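Local coordinates for glycerol uptake operon antiterminator-related protein (Thermotoga maritima, PDB 1VKF) that probably takes part in controlling glycerol uptake genes, as a TIM-barrel relative of the glycerol-3-phosphate responsive antiterminators, at residues A138-V143 against R150-A155; K15-A20 against E166-V171; R119-I124 against A144-G149; F60-F65 against V106-A111. All blocks are in the same frame, centred on the assembly; numbering follows the deposited sequence.

Strand 16-21 opens the barrel, and contact 2 joins its start to the end of helix 161-167, closing a loop that takes in nearly the whole chain and holds the other three contacts. Contact 4 comes first within it, linking strand 58-62 to strand 105-110 across the barrel interior, with strand 86-89 between them. Contacts 3 and 1 follow and cross each other: 119-124 meets 144-149, while 138-143 meets 150-155, so helix 114-127, helix 140-144 and strand 151-155 interlock. Phe-109, within 106-111, rests on Ile-124 and thus joins contact 4 to contact 3. Val-171 packs on Ala-140 and Val-152, joining contact 2 to contact 1.

Contact 1. Residues A138-V143 against R150-A155; sequences AVAPKV and RTVIAA
Val-139 O receives the backbone N-H of Val-143 at 3.2 Å, and the helical turn that this bond closes sets Ala-140 against Val-152 and Ala-154 of the strand. No hydrogen bond spans the two segments; the contact is made by three small apolar side chains, all buried. The Ala-140 methyl points at the strand and comes onto the flank of the Ala-154 methyl, CB to CB 3.5 Å, a tight approach. Ala-154 CA lies 4.0 Å from the Ala-140 methyl. Because neither residue carries more than a methyl, the two backbones come to 5.5 Å between CA of Ala-140 and CA of Ala-154. This is the close of a beta-alpha-beta crossover of the TIM barrel, in which helix 140-144 links the parallel neighbours 131-135 and 151-155 and lies on the outer side of the sheet. Two residues back along the strand, Val-152 faces the same way. Its CG1, turned anti to the backbone N (chi1 175°), reaches the flank of the Ala-140 methyl at 4.1 Å. The other branch of Val-152, CG2, leans instead on Ala-144 and Ile-147. Beside Ala-140, Ile-167 of helix 161-167 also sets its CG2 against the Ala-154 methyl.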
loop_
_atom_site.group_PDB
_atom_site.type_symbol
_atom_site.label_atom_id
_atom_site.label_comp_id
_atom_site.label_asym_id
_atom_site.label_seq_id
_atom_site.Cartn_x
_atom_site.Cartn_y
_atom_site.Cartn_z
ATOM N N ALA A 138 4.859 12.732 5.572
ATOM C CA ALA A 138 4.777 14.092 6.099
ATOM C C ALA A 138 3.868 14.964 5.236
ATOM O O ALA A 138 3.277 15.917 5.732
ATOM C CB ALA A 138 6.163 14.700 6.250
ATOM N N VAL A 139 3.842 14.717 3.929
ATOM C CA VAL A 139 3.009 15.508 3.006
ATOM C C VAL A 139 1.696 14.854 2.655
ATOM O O VAL A 139 0.897 15.438 1.933
ATOM C CB VAL A 139 3.793 15.925 1.733
ATOM C CG1 VAL A 139 5.072 16.717 2.152
ATOM C CG2 VAL A 139 4.178 14.701 0.916
ATOM N N ALA A 140 1.406 13.662 3.211
ATOM C CA ALA A 140 0.108 13.021 2.962
ATOM C C ALA A 140 -1.103 13.869 3.380
ATOM O O ALA A 140 -2.067 13.927 2.646
ATOM C CB ALA A 140 0.030 11.625 3.564
ATOM N N PRO A 141 -1.076 14.524 4.540
ATOM C CA PRO A 141 -2.206 15.377 4.946
ATOM C C PRO A 141 -2.526 16.480 3.951
ATOM O O PRO A 141 -3.704 16.689 3.642
ATOM C CB PRO A 141 -1.744 15.940 6.277
ATOM C CG PRO A 141 -0.849 14.838 6.827
ATOM C CD PRO A 141 -0.070 14.402 5.608
ATOM N N LYS A 142 -1.488 17.112 3.417
ATOM C CA LYS A 142 -1.631 18.169 2.421
ATOM C C LYS A 142 -2.333 17.654 1.211
ATOM O O LYS A 142 -3.187 18.343 0.648
ATOM C CB LYS A 142 -0.266 18.640 1.911
ATOM C CG LYS A 142 0.526 19.397 2.817
ATOM C CD LYS A 142 1.455 20.328 2.013
ATOM C CE LYS A 142 1.682 21.600 2.781
ATOM N NZ LYS A 142 3.025 22.109 2.538
ATOM N N VAL A 143 -1.912 16.482 0.749
ATOM C CA VAL A 143 -2.500 15.869 -0.426
ATOM C C VAL A 143 -3.938 15.437 -0.132
ATOM O O VAL A 143 -4.837 15.679 -0.949
ATOM C CB VAL A 143 -1.646 14.691 -0.924
ATOM C CG1 VAL A 143 -2.320 13.966 -2.027
ATOM C CG2 VAL A 143 -0.277 15.218 -1.364
ATOM N N ARG A 150 -11.563 10.564 -0.810
ATOM C CA ARG A 150 -10.730 9.421 -1.167
ATOM C C ARG A 150 -9.933 9.019 0.049
ATOM O O ARG A 150 -9.641 9.853 0.903
ATOM C CB ARG A 150 -9.851 9.721 -2.383
ATOM C CG ARG A 150 -10.734 10.090 -3.609
ATOM C CD ARG A 150 -9.981 10.513 -4.810
ATOM N NE ARG A 150 -10.869 11.215 -5.739
ATOM C CZ ARG A 150 -11.454 10.672 -6.800
ATOM N NH1 ARG A 150 -11.315 9.394 -7.106
ATOM N NH2 ARG A 150 -12.231 11.434 -7.547
ATOM N N THR A 151 -9.633 7.729 0.142
ATOM C CA THR A 151 -8.841 7.179 1.239
ATOM C C THR A 151 -7.376 7.393 0.961
ATOM O O THR A 151 -6.889 6.987 -0.089
ATOM C CB THR A 151 -9.120 5.696 1.362
ATOM O OG1 THR A 151 -10.505 5.499 1.621
ATOM C CG2 THR A 151 -8.440 5.117 2.584
ATOM N N VAL A 152 -6.676 8.061 1.873
ATOM C CA VAL A 152 -5.235 8.224 1.775
ATOM C C VAL A 152 -4.522 7.402 2.867
ATOM O O VAL A 152 -4.863 7.463 4.048
ATOM C CB VAL A 152 -4.822 9.718 1.858
ATOM C CG1 VAL A 152 -3.286 9.864 1.870
ATOM C CG2 VAL A 152 -5.444 10.496 0.703
ATOM N N ILE A 153 -3.545 6.613 2.441
ATOM C CA ILE A 153 -2.617 5.952 3.325
ATOM C C ILE A 153 -1.298 6.669 3.187
ATOM O O ILE A 153 -0.772 6.837 2.079
ATOM C CB ILE A 153 -2.457 4.494 2.910
ATOM C CG1 ILE A 153 -3.776 3.758 2.983
ATOM C CG2 ILE A 153 -1.365 3.805 3.780
ATOM C CD1 ILE A 153 -3.813 2.512 2.152
ATOM N N ALA A 154 -0.758 7.106 4.307
ATOM C CA ALA A 154 0.531 7.741 4.323
ATOM C C ALA A 154 1.612 6.708 4.442
ATOM O O ALA A 154 1.464 5.744 5.154
ATOM C CB ALA A 154 0.618 8.692 5.473
ATOM N N ALA A 155 2.711 6.916 3.746
ATOM C CA ALA A 155 3.879 6.050 3.957
ATOM C C ALA A 155 5.174 6.751 3.688
ATOM O O ALA A 155 5.279 7.574 2.774
ATOM C CB ALA A 155 3.742 4.782 3.024
#

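Contact 2. Residues K15-A20 against E166-V171; sequences KGIIAA and EILKHV
The apolar part of this contact is carried by Leu-168, which sends one branch to each of two neighbours on strand 16-21. Its CD1 meets CD1 of Ile-17 at 4.1 Å, the two side chains crossing at about a right angle. CG1 of Ile-17 stands anti to the carbonyl carbon (chi1 -60°), and a second bend at chi2 (-62°) swings CD1 to Leu-168. The second branch, Leu-168 CD2, lies against the backbone of Gly-16, 4.0 Å from Gly-16 O. Gly-16 has positive phi, a conformation in which a side chain is disfavoured.

Polar linkage across the gap is indirect. A water sits 2.9 Å from Lys-15 NZ, from which it accepts, and 2.7 Å from Leu-168 O, so the lysine chain is tied to the backbone carbonyl of Leu-168.

Other polar bonds shape the segment 166-171 itself. His-170 NE2 donates to Glu-166 OE2 at 3.1 Å with an N-H...O angle of 157°, coming from above the carboxylate plane, and CB of Lys-169 lies over one face of the imidazole. Ile-167 O takes two backbone N-H groups, those of His-170 and Val-171, just ahead of strand 173-176.

Gly-16 also pairs by backbone bonds with Ser-172 and Ile-174, where the first and last strands of the barrel meet. Leu-168 rests on Ile-174 as well, and Val-171 packs between helix 140-144 and strand 151-155, on Ala-140 and Val-152, so the contact lies where helix 161-167 runs into strand 173-176 beside strand 16-21.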
loop_
_atom_site.group_PDB
_atom_site.type_symbol
_atom_site.label_atom_id
_atom_site.label_comp_id
_atom_site.label_asym_id
_atom_site.label_seq_id
_atom_site.Cartn_x
_atom_site.Cartn_y
_atom_site.Cartn_z
ATOM N N LYS A 15 -7.324 1.769 8.314
ATOM C CA LYS A 15 -7.464 2.682 9.441
ATOM C C LYS A 15 -6.332 2.406 10.417
ATOM O O LYS A 15 -6.055 1.248 10.716
ATOM C CB LYS A 15 -8.821 2.475 10.130
ATOM C CG LYS A 15 -9.150 3.563 11.186
ATOM C CD LYS A 15 -9.280 4.967 10.559
ATOM C CE LYS A 15 -9.553 6.059 11.620
ATOM N NZ LYS A 15 -9.575 7.434 11.032
ATOM N N GLY A 16 -5.682 3.450 10.918
ATOM C CA GLY A 16 -4.561 3.285 11.831
ATOM C C GLY A 16 -3.293 2.806 11.192
ATOM O O GLY A 16 -2.944 3.222 10.084
ATOM N N ILE A 17 -2.552 1.959 11.901
ATOM C CA ILE A 17 -1.286 1.513 11.419
ATOM C C ILE A 17 -1.461 0.216 10.596
ATOM O O ILE A 17 -2.161 -0.700 11.009
ATOM C CB ILE A 17 -0.367 1.282 12.609
ATOM C CG1 ILE A 17 -0.194 2.595 13.387
ATOM C CG2 ILE A 17 0.945 0.716 12.169
ATOM C CD1 ILE A 17 0.433 3.688 12.609
ATOM N N ILE A 18 -0.867 0.228 9.424
ATOM C CA ILE A 18 -0.731 -0.917 8.499
ATOM C C ILE A 18 0.701 -1.437 8.593
ATOM O O ILE A 18 1.673 -0.659 8.608
ATOM C CB ILE A 18 -1.046 -0.466 7.039
ATOM C CG1 ILE A 18 -2.493 -0.151 6.941
ATOM C CG2 ILE A 18 -0.613 -1.534 6.024
ATOM C CD1 ILE A 18 -2.904 0.598 5.670
ATOM N N ALA A 19 0.856 -2.746 8.676
ATOM C CA ALA A 19 2.174 -3.343 8.824
ATOM C C ALA A 19 2.804 -3.537 7.457
ATOM O O ALA A 19 2.341 -4.354 6.687
ATOM C CB ALA A 19 2.098 -4.686 9.555
ATOM N N ALA A 20 3.917 -2.854 7.247
ATOM C CA ALA A 20 4.758 -3.029 6.052
ATOM C C ALA A 20 5.847 -4.073 6.364
ATOM O O ALA A 20 6.590 -3.968 7.382
ATOM C CB ALA A 20 5.388 -1.702 5.661
ATOM N N GLU A 166 0.007 12.785 14.496
ATOM C CA GLU A 166 -0.402 13.990 13.816
ATOM C C GLU A 166 -0.904 13.639 12.399
ATOM O O GLU A 166 -1.962 14.079 11.991
ATOM C CB GLU A 166 0.739 15.008 13.745
ATOM C CG GLU A 166 0.329 16.321 13.083
ATOM C CD GLU A 166 -0.860 17.006 13.778
ATOM O OE1 GLU A 166 -1.026 16.862 15.008
ATOM O OE2 GLU A 166 -1.661 17.670 13.077
ATOM N N ILE A 167 -0.178 12.796 11.678
ATOM C CA ILE A 167 -0.587 12.412 10.312
ATOM C C ILE A 167 -1.970 11.740 10.333
ATOM O O ILE A 167 -2.825 12.001 9.469
ATOM C CB ILE A 167 0.498 11.488 9.676
ATOM C CG1 ILE A 167 1.692 12.309 9.282
ATOM C CG2 ILE A 167 -0.091 10.719 8.492
ATOM C CD1 ILE A 167 2.870 11.465 8.975
ATOM N N LEU A 168 -2.211 10.889 11.338
ATOM C CA LEU A 168 -3.480 10.151 11.478
ATOM C C LEU A 168 -4.717 11.012 11.790
ATOM O O LEU A 168 -5.848 10.533 11.678
ATOM C CB LEU A 168 -3.323 9.025 12.493
ATOM C CG LEU A 168 -2.526 7.855 11.956
ATOM C CD1 LEU A 168 -2.107 6.879 13.105
ATOM C CD2 LEU A 168 -3.253 7.097 10.832
ATOM N N LYS A 169 -4.515 12.293 12.106
ATOM C CA LYS A 169 -5.638 13.230 12.245
ATOM C C LYS A 169 -6.211 13.591 10.910
ATOM O O LYS A 169 -7.331 14.028 10.854
ATOM C CB LYS A 169 -5.203 14.481 12.988
ATOM C CG LYS A 169 -4.857 14.166 14.424
ATOM C CD LYS A 169 -4.489 15.415 15.178
ATOM C CE LYS A 169 -4.399 15.138 16.651
ATOM N NZ LYS A 169 -4.469 16.411 17.407
ATOM N N HIS A 170 -5.434 13.395 9.829
ATOM C CA HIS A 170 -5.796 13.892 8.488
ATOM C C HIS A 170 -5.945 12.845 7.397
ATOM O O HIS A 170 -6.502 13.157 6.331
ATOM C CB HIS A 170 -4.747 14.888 8.006
ATOM C CG HIS A 170 -4.390 15.914 9.021
ATOM N ND1 HIS A 170 -5.284 16.876 9.449
ATOM C CD2 HIS A 170 -3.255 16.105 9.734
ATOM C CE1 HIS A 170 -4.709 17.624 10.377
ATOM N NE2 HIS A 170 -3.481 17.177 10.573
ATOM N N VAL A 171 -5.389 11.652 7.634
ATOM C CA VAL A 171 -5.409 10.575 6.650
ATOM C C VAL A 171 -5.902 9.308 7.370
ATOM O O VAL A 171 -5.884 9.245 8.590
ATOM C CB VAL A 171 -4.022 10.357 5.975
ATOM C CG1 VAL A 171 -3.450 11.674 5.416
ATOM C CG2 VAL A 171 -3.026 9.725 6.916
HETATM O O HOH W 1 -6.753 8.036 11.100
#

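Contact 3. Residues R119-I124 against A144-G149; sequences RGIEQI and ARKIPG
No ring, amide or other flat group takes part where Ile-121 and Ile-124 of helix 114-127 meet Lys-146 and Ile-147; branched and straight aliphatic chains do the touching. Ile-121 and Ile-124, one helical turn apart, point toward the loop, and Ile-147 reaches both. Its CG2 lies 4.0 Å from Ile-121 CG1 and 4.1 Å from Ile-121 CG2, while its CD1 approaches CD1 of Ile-124 at 4.2 Å, with those two side chains near a right angle. The branches of Ile-147 divide in this way because CG1 takes the crowded position between the backbone N and the carbonyl carbon (chi1 51°), which sends CD1 to one isoleucine and leaves CG2 to the other.

Lys-146 takes part mainly through its root: CB is 3.7 Å from the Ile-121 CD1 methyl, whereas the rest of the chain bends off and takes the ammonium away from the helix. A type I turn from Ala-144 to Ile-147, with Ile-147 N bonded to Ala-144 O at 3.1 Å, brings Lys-146 and Ile-147 together on the side facing the helix.

Inward, Ile-147 also rests on Val-152, and Ile-124 packs on Val-129, Arg-150 and Phe-109. The contact thus joins two outer elements of the barrel, helix 114-127 and the loop between helix 140-144 and strand 151-155, over the strands that they cover.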
loop_
_atom_site.group_PDB
_atom_site.type_symbol
_atom_site.label_atom_id
_atom_site.label_comp_id
_atom_site.label_asym_id
_atom_site.label_seq_id
_atom_site.Cartn_x
_atom_site.Cartn_y
_atom_site.Cartn_z
ATOM N N ARG A 119 -0.539 16.760 -11.099
ATOM C CA ARG A 119 -0.648 15.655 -12.066
ATOM C C ARG A 119 -1.248 14.404 -11.431
ATOM O O ARG A 119 -2.028 13.711 -12.037
ATOM C CB ARG A 119 0.722 15.274 -12.630
ATOM C CG ARG A 119 1.380 16.252 -13.536
ATOM C CD ARG A 119 2.565 15.634 -14.281
ATOM N NE ARG A 119 3.631 15.174 -13.375
ATOM C CZ ARG A 119 4.643 15.935 -12.926
ATOM N NH1 ARG A 119 4.755 17.212 -13.279
ATOM N NH2 ARG A 119 5.554 15.407 -12.111
ATOM N N GLY A 120 -0.842 14.088 -10.218
ATOM C CA GLY A 120 -1.324 12.937 -9.512
ATOM C C GLY A 120 -2.807 13.057 -9.241
ATOM O O GLY A 120 -3.544 12.088 -9.372
ATOM N N ILE A 121 -3.255 14.240 -8.861
ATOM C CA ILE A 121 -4.660 14.438 -8.567
ATOM C C ILE A 121 -5.482 14.297 -9.862
ATOM O O ILE A 121 -6.542 13.683 -9.868
ATOM C CB ILE A 121 -4.905 15.807 -7.901
ATOM C CG1 ILE A 121 -4.354 15.834 -6.489
ATOM C CG2 ILE A 121 -6.405 16.143 -7.884
ATOM C CD1 ILE A 121 -4.328 17.271 -5.942
ATOM N N GLU A 122 -4.960 14.831 -10.959
ATOM C CA GLU A 122 -5.610 14.668 -12.258
ATOM C C GLU A 122 -5.738 13.189 -12.609
ATOM O O GLU A 122 -6.795 12.714 -13.027
ATOM C CB GLU A 122 -4.809 15.359 -13.354
ATOM C CG GLU A 122 -5.582 15.475 -14.661
ATOM N N GLN A 123 -4.645 12.453 -12.453
ATOM C CA GLN A 123 -4.670 11.013 -12.672
ATOM C C GLN A 123 -5.674 10.290 -11.762
ATOM O O GLN A 123 -6.408 9.423 -12.220
ATOM C CB GLN A 123 -3.275 10.461 -12.449
ATOM C CG GLN A 123 -3.154 8.992 -12.680
ATOM C CD GLN A 123 -1.816 8.607 -13.264
ATOM O OE1 GLN A 123 -0.868 8.381 -12.514
ATOM N NE2 GLN A 123 -1.741 8.495 -14.603
ATOM N N ILE A 124 -5.707 10.632 -10.469
ATOM C CA ILE A 124 -6.656 10.029 -9.528
ATOM C C ILE A 124 -8.102 10.232 -9.964
ATOM O O ILE A 124 -8.912 9.307 -9.945
ATOM C CB ILE A 124 -6.427 10.580 -8.118
ATOM C CG1 ILE A 124 -5.180 9.908 -7.508
ATOM C CG2 ILE A 124 -7.624 10.332 -7.208
ATOM C CD1 ILE A 124 -4.575 10.669 -6.365
ATOM N N ALA A 144 -4.161 14.867 1.053
ATOM C CA ALA A 144 -5.490 14.357 1.417
ATOM C C ALA A 144 -6.524 15.479 1.382
ATOM O O ALA A 144 -7.671 15.259 0.976
ATOM C CB ALA A 144 -5.490 13.743 2.816
ATOM N N ARG A 145 -6.139 16.663 1.829
ATOM C CA ARG A 145 -7.063 17.818 1.825
ATOM C C ARG A 145 -7.538 18.193 0.431
ATOM O O ARG A 145 -8.611 18.824 0.285
ATOM C CB ARG A 145 -6.399 19.030 2.491
ATOM C CG ARG A 145 -6.334 18.925 4.015
ATOM C CD ARG A 145 -5.856 20.199 4.738
ATOM N NE ARG A 145 -4.390 20.366 4.752
ATOM C CZ ARG A 145 -3.554 19.981 5.737
ATOM N NH1 ARG A 145 -3.992 19.371 6.839
ATOM N NH2 ARG A 145 -2.253 20.213 5.613
ATOM N N LYS A 146 -6.750 17.848 -0.589
ATOM C CA LYS A 146 -7.093 18.147 -1.986
ATOM C C LYS A 146 -7.951 17.085 -2.660
ATOM O O LYS A 146 -8.478 17.321 -3.747
ATOM C CB LYS A 146 -5.818 18.388 -2.800
ATOM C CG LYS A 146 -4.891 19.460 -2.201
ATOM C CD LYS A 146 -5.068 20.842 -2.795
ATOM C CE LYS A 146 -4.096 21.882 -2.160
ATOM N NZ LYS A 146 -3.271 22.609 -3.148
ATOM N N ILE A 147 -8.070 15.906 -2.035
ATOM C CA ILE A 147 -8.867 14.805 -2.571
ATOM C C ILE A 147 -9.849 14.281 -1.533
ATOM O O ILE A 147 -9.864 13.086 -1.227
ATOM C CB ILE A 147 -7.977 13.687 -3.162
ATOM C CG1 ILE A 147 -6.870 13.226 -2.185
ATOM C CG2 ILE A 147 -7.354 14.171 -4.476
ATOM C CD1 ILE A 147 -6.028 12.122 -2.729
ATOM N N PRO A 148 -10.699 15.165 -1.016
ATOM C CA PRO A 148 -11.686 14.763 -0.006
ATOM C C PRO A 148 -12.597 13.675 -0.580
ATOM O O PRO A 148 -12.875 13.651 -1.784
ATOM C CB PRO A 148 -12.454 16.064 0.292
ATOM C CG PRO A 148 -12.153 16.982 -0.834
ATOM C CD PRO A 148 -10.832 16.593 -1.379
ATOM N N GLY A 149 -13.007 12.745 0.259
ATOM C CA GLY A 149 -13.730 11.575 -0.208
ATOM C C GLY A 149 -12.861 10.380 -0.616
ATOM O O GLY A 149 -13.376 9.282 -0.802
#

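Contact 4. Residues F60-F65 against V106-A111; sequences FVDMDF and VLRFFA
Arg-108 and Asp-62 face each other from non-adjacent strands of the barrel, and the arginine can be followed outward from its root. CB points toward segment 60-65, and the side chain touches Ile-88, Ile-90 and Leu-135 on its way. A bend at chi3 (125°) then sets the guanidinium so that Asp-62 OD2 lies over one face, 4.1 Å from NE. The carboxylate and guanidinium planes are 42° apart and no N-H points at OD2, so the two attract by charge alone. NE is engaged by Glu-133, in a salt bridge. At the tip, NH1 lies in the ring plane at the edge of Phe-110, 3.8 Å from its CE1. A citrate, probably from the crystallisation liquor, approaches the side chain to about 3 Å, which suggests an anion-accepting pocket.

The other oxygen of Asp-62, OD1, receives the Asp-64 N-H at 2.9 Å on the anti side, 24° out of the carboxylate plane, forming an Asx turn where the strand gives way to the short 3-10 turn 63-64. With an alanine at Asp-62, the Asp-64 N-H would probably be left without this acceptor and the guanidinium would lose a nearby negative charge.

Deeper in, CG2 of Val-106 meets Phe-60 CE2 at 4.0 Å, approaching the ring obliquely, while Phe-14 makes an edge-to-face contact with that ring. Strand 86-89 runs between strands 58-62 and 105-110, and its Ile-88 touches Phe-60, Val-106 and Arg-108; the contact therefore spans the barrel interior, with strand 131-135 continuing the wall beyond Arg-108.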
loop_
_atom_site.group_PDB
_atom_site.type_symbol
_atom_site.label_atom_id
_atom_site.label_comp_id
_atom_site.label_asym_id
_atom_site.label_seq_id
_atom_site.Cartn_x
_atom_site.Cartn_y
_atom_site.Cartn_z
ATOM N N PHE A 60 -2.032 -6.906 1.045
ATOM C CA PHE A 60 -1.802 -6.282 -0.238
ATOM C C PHE A 60 -0.321 -6.453 -0.591
ATOM O O PHE A 60 0.583 -6.419 0.276
ATOM C CB PHE A 60 -2.217 -4.783 -0.232
ATOM C CG PHE A 60 -3.668 -4.563 -0.297
ATOM C CD1 PHE A 60 -4.504 -4.962 0.738
ATOM C CD2 PHE A 60 -4.167 -3.958 -1.386
ATOM C CE1 PHE A 60 -5.870 -4.753 0.642
ATOM C CE2 PHE A 60 -5.564 -3.710 -1.494
ATOM C CZ PHE A 60 -6.381 -4.143 -0.487
ATOM N N VAL A 61 -0.074 -6.793 -1.853
ATOM C CA VAL A 61 1.263 -7.066 -2.317
ATOM C C VAL A 61 1.698 -5.946 -3.256
ATOM O O VAL A 61 0.982 -5.614 -4.186
ATOM C CB VAL A 61 1.321 -8.380 -3.123
ATOM C CG1 VAL A 61 2.683 -8.597 -3.742
ATOM C CG2 VAL A 61 0.993 -9.519 -2.191
ATOM N N ASP A 62 2.872 -5.394 -3.038
ATOM C CA ASP A 62 3.447 -4.426 -3.996
ATOM C C ASP A 62 4.019 -5.200 -5.166
ATOM O O ASP A 62 5.115 -5.746 -5.102
ATOM C CB ASP A 62 4.554 -3.586 -3.370
ATOM C CG ASP A 62 5.042 -2.501 -4.318
ATOM O OD1 ASP A 62 4.852 -2.640 -5.536
ATOM O OD2 ASP A 62 5.639 -1.469 -3.931
HETATM N N MSE A 63 3.224 -5.313 -6.202
HETATM C CA MSE A 63 3.513 -6.155 -7.339
HETATM C C MSE A 63 4.744 -5.629 -8.093
HETATM O O MSE A 63 5.477 -6.392 -8.741
HETATM C CB MSE A 63 2.288 -6.335 -8.202
HETATM C CG MSE A 63 1.903 -5.108 -8.920
HETATM SE SE MSE A 63 0.368 -5.407 -10.088
HETATM C CE MSE A 63 1.347 -6.411 -11.561
ATOM N N ASP A 64 5.057 -4.345 -7.905
ATOM C CA ASP A 64 6.217 -3.787 -8.587
ATOM C C ASP A 64 7.537 -4.260 -8.013
ATOM O O ASP A 64 8.574 -4.066 -8.657
ATOM C CB ASP A 64 6.223 -2.255 -8.475
ATOM C CG ASP A 64 4.986 -1.588 -8.993
ATOM O OD1 ASP A 64 4.201 -2.148 -9.790
ATOM O OD2 ASP A 64 4.757 -0.383 -8.665
ATOM N N PHE A 65 7.522 -4.867 -6.823
ATOM C CA PHE A 65 8.750 -5.307 -6.169
ATOM C C PHE A 65 8.797 -6.822 -5.907
ATOM O O PHE A 65 9.611 -7.298 -5.108
ATOM C CB PHE A 65 8.977 -4.464 -4.908
ATOM C CG PHE A 65 9.324 -3.025 -5.218
ATOM C CD1 PHE A 65 10.646 -2.625 -5.369
ATOM C CD2 PHE A 65 8.327 -2.099 -5.447
ATOM C CE1 PHE A 65 10.952 -1.292 -5.694
ATOM C CE2 PHE A 65 8.604 -0.792 -5.760
ATOM C CZ PHE A 65 9.932 -0.381 -5.893
ATOM N N VAL A 106 -4.281 -0.430 -4.648
ATOM C CA VAL A 106 -3.844 0.823 -4.115
ATOM C C VAL A 106 -2.831 1.427 -5.083
ATOM O O VAL A 106 -1.867 0.765 -5.444
ATOM C CB VAL A 106 -3.195 0.649 -2.732
ATOM C CG1 VAL A 106 -2.750 1.964 -2.196
ATOM C CG2 VAL A 106 -4.210 0.014 -1.777
ATOM N N LEU A 107 -3.025 2.697 -5.449
ATOM C CA LEU A 107 -2.109 3.403 -6.329
ATOM C C LEU A 107 -1.187 4.257 -5.491
ATOM O O LEU A 107 -1.654 5.074 -4.693
ATOM C CB LEU A 107 -2.834 4.288 -7.334
ATOM C CG LEU A 107 -1.899 5.003 -8.344
ATOM C CD1 LEU A 107 -1.280 4.066 -9.330
ATOM C CD2 LEU A 107 -2.692 6.083 -9.087
ATOM N N ARG A 108 0.111 4.045 -5.661
ATOM C CA ARG A 108 1.129 4.890 -5.024
ATOM C C ARG A 108 1.217 6.251 -5.712
ATOM O O ARG A 108 0.970 6.373 -6.920
ATOM C CB ARG A 108 2.486 4.233 -5.056
ATOM C CG ARG A 108 2.628 2.942 -4.272
ATOM C CD ARG A 108 4.085 2.432 -4.220
ATOM N NE ARG A 108 4.481 2.256 -2.839
ATOM C CZ ARG A 108 5.654 2.575 -2.298
ATOM N NH1 ARG A 108 6.631 3.063 -3.030
ATOM N NH2 ARG A 108 5.845 2.365 -0.989
ATOM N N PHE A 109 1.576 7.271 -4.921
ATOM C CA PHE A 109 1.556 8.668 -5.318
ATOM C C PHE A 109 2.799 9.297 -4.645
ATOM O O PHE A 109 2.886 9.375 -3.418
ATOM C CB PHE A 109 0.235 9.250 -4.815
ATOM C CG PHE A 109 -0.016 10.705 -5.134
ATOM C CD1 PHE A 109 0.994 11.600 -5.403
ATOM C CD2 PHE A 109 -1.316 11.156 -5.192
ATOM C CE1 PHE A 109 0.707 12.914 -5.709
ATOM C CE2 PHE A 109 -1.615 12.482 -5.510
ATOM C CZ PHE A 109 -0.602 13.351 -5.754
ATOM N N PHE A 110 3.794 9.715 -5.456
ATOM C CA PHE A 110 5.003 10.305 -4.938
ATOM C C PHE A 110 4.776 11.850 -4.922
ATOM O O PHE A 110 4.836 12.515 -5.978
ATOM C CB PHE A 110 6.188 9.983 -5.860
ATOM C CG PHE A 110 6.576 8.522 -5.926
ATOM C CD1 PHE A 110 6.218 7.608 -4.940
ATOM C CD2 PHE A 110 7.378 8.076 -6.985
ATOM C CE1 PHE A 110 6.621 6.268 -5.032
ATOM C CE2 PHE A 110 7.769 6.736 -7.061
ATOM C CZ PHE A 110 7.382 5.851 -6.096
ATOM N N ALA A 111 4.514 12.401 -3.741
ATOM C CA ALA A 111 4.112 13.811 -3.582
ATOM C C ALA A 111 5.373 14.679 -3.371
ATOM O O ALA A 111 5.724 15.087 -2.246
ATOM C CB ALA A 111 3.098 13.941 -2.460
#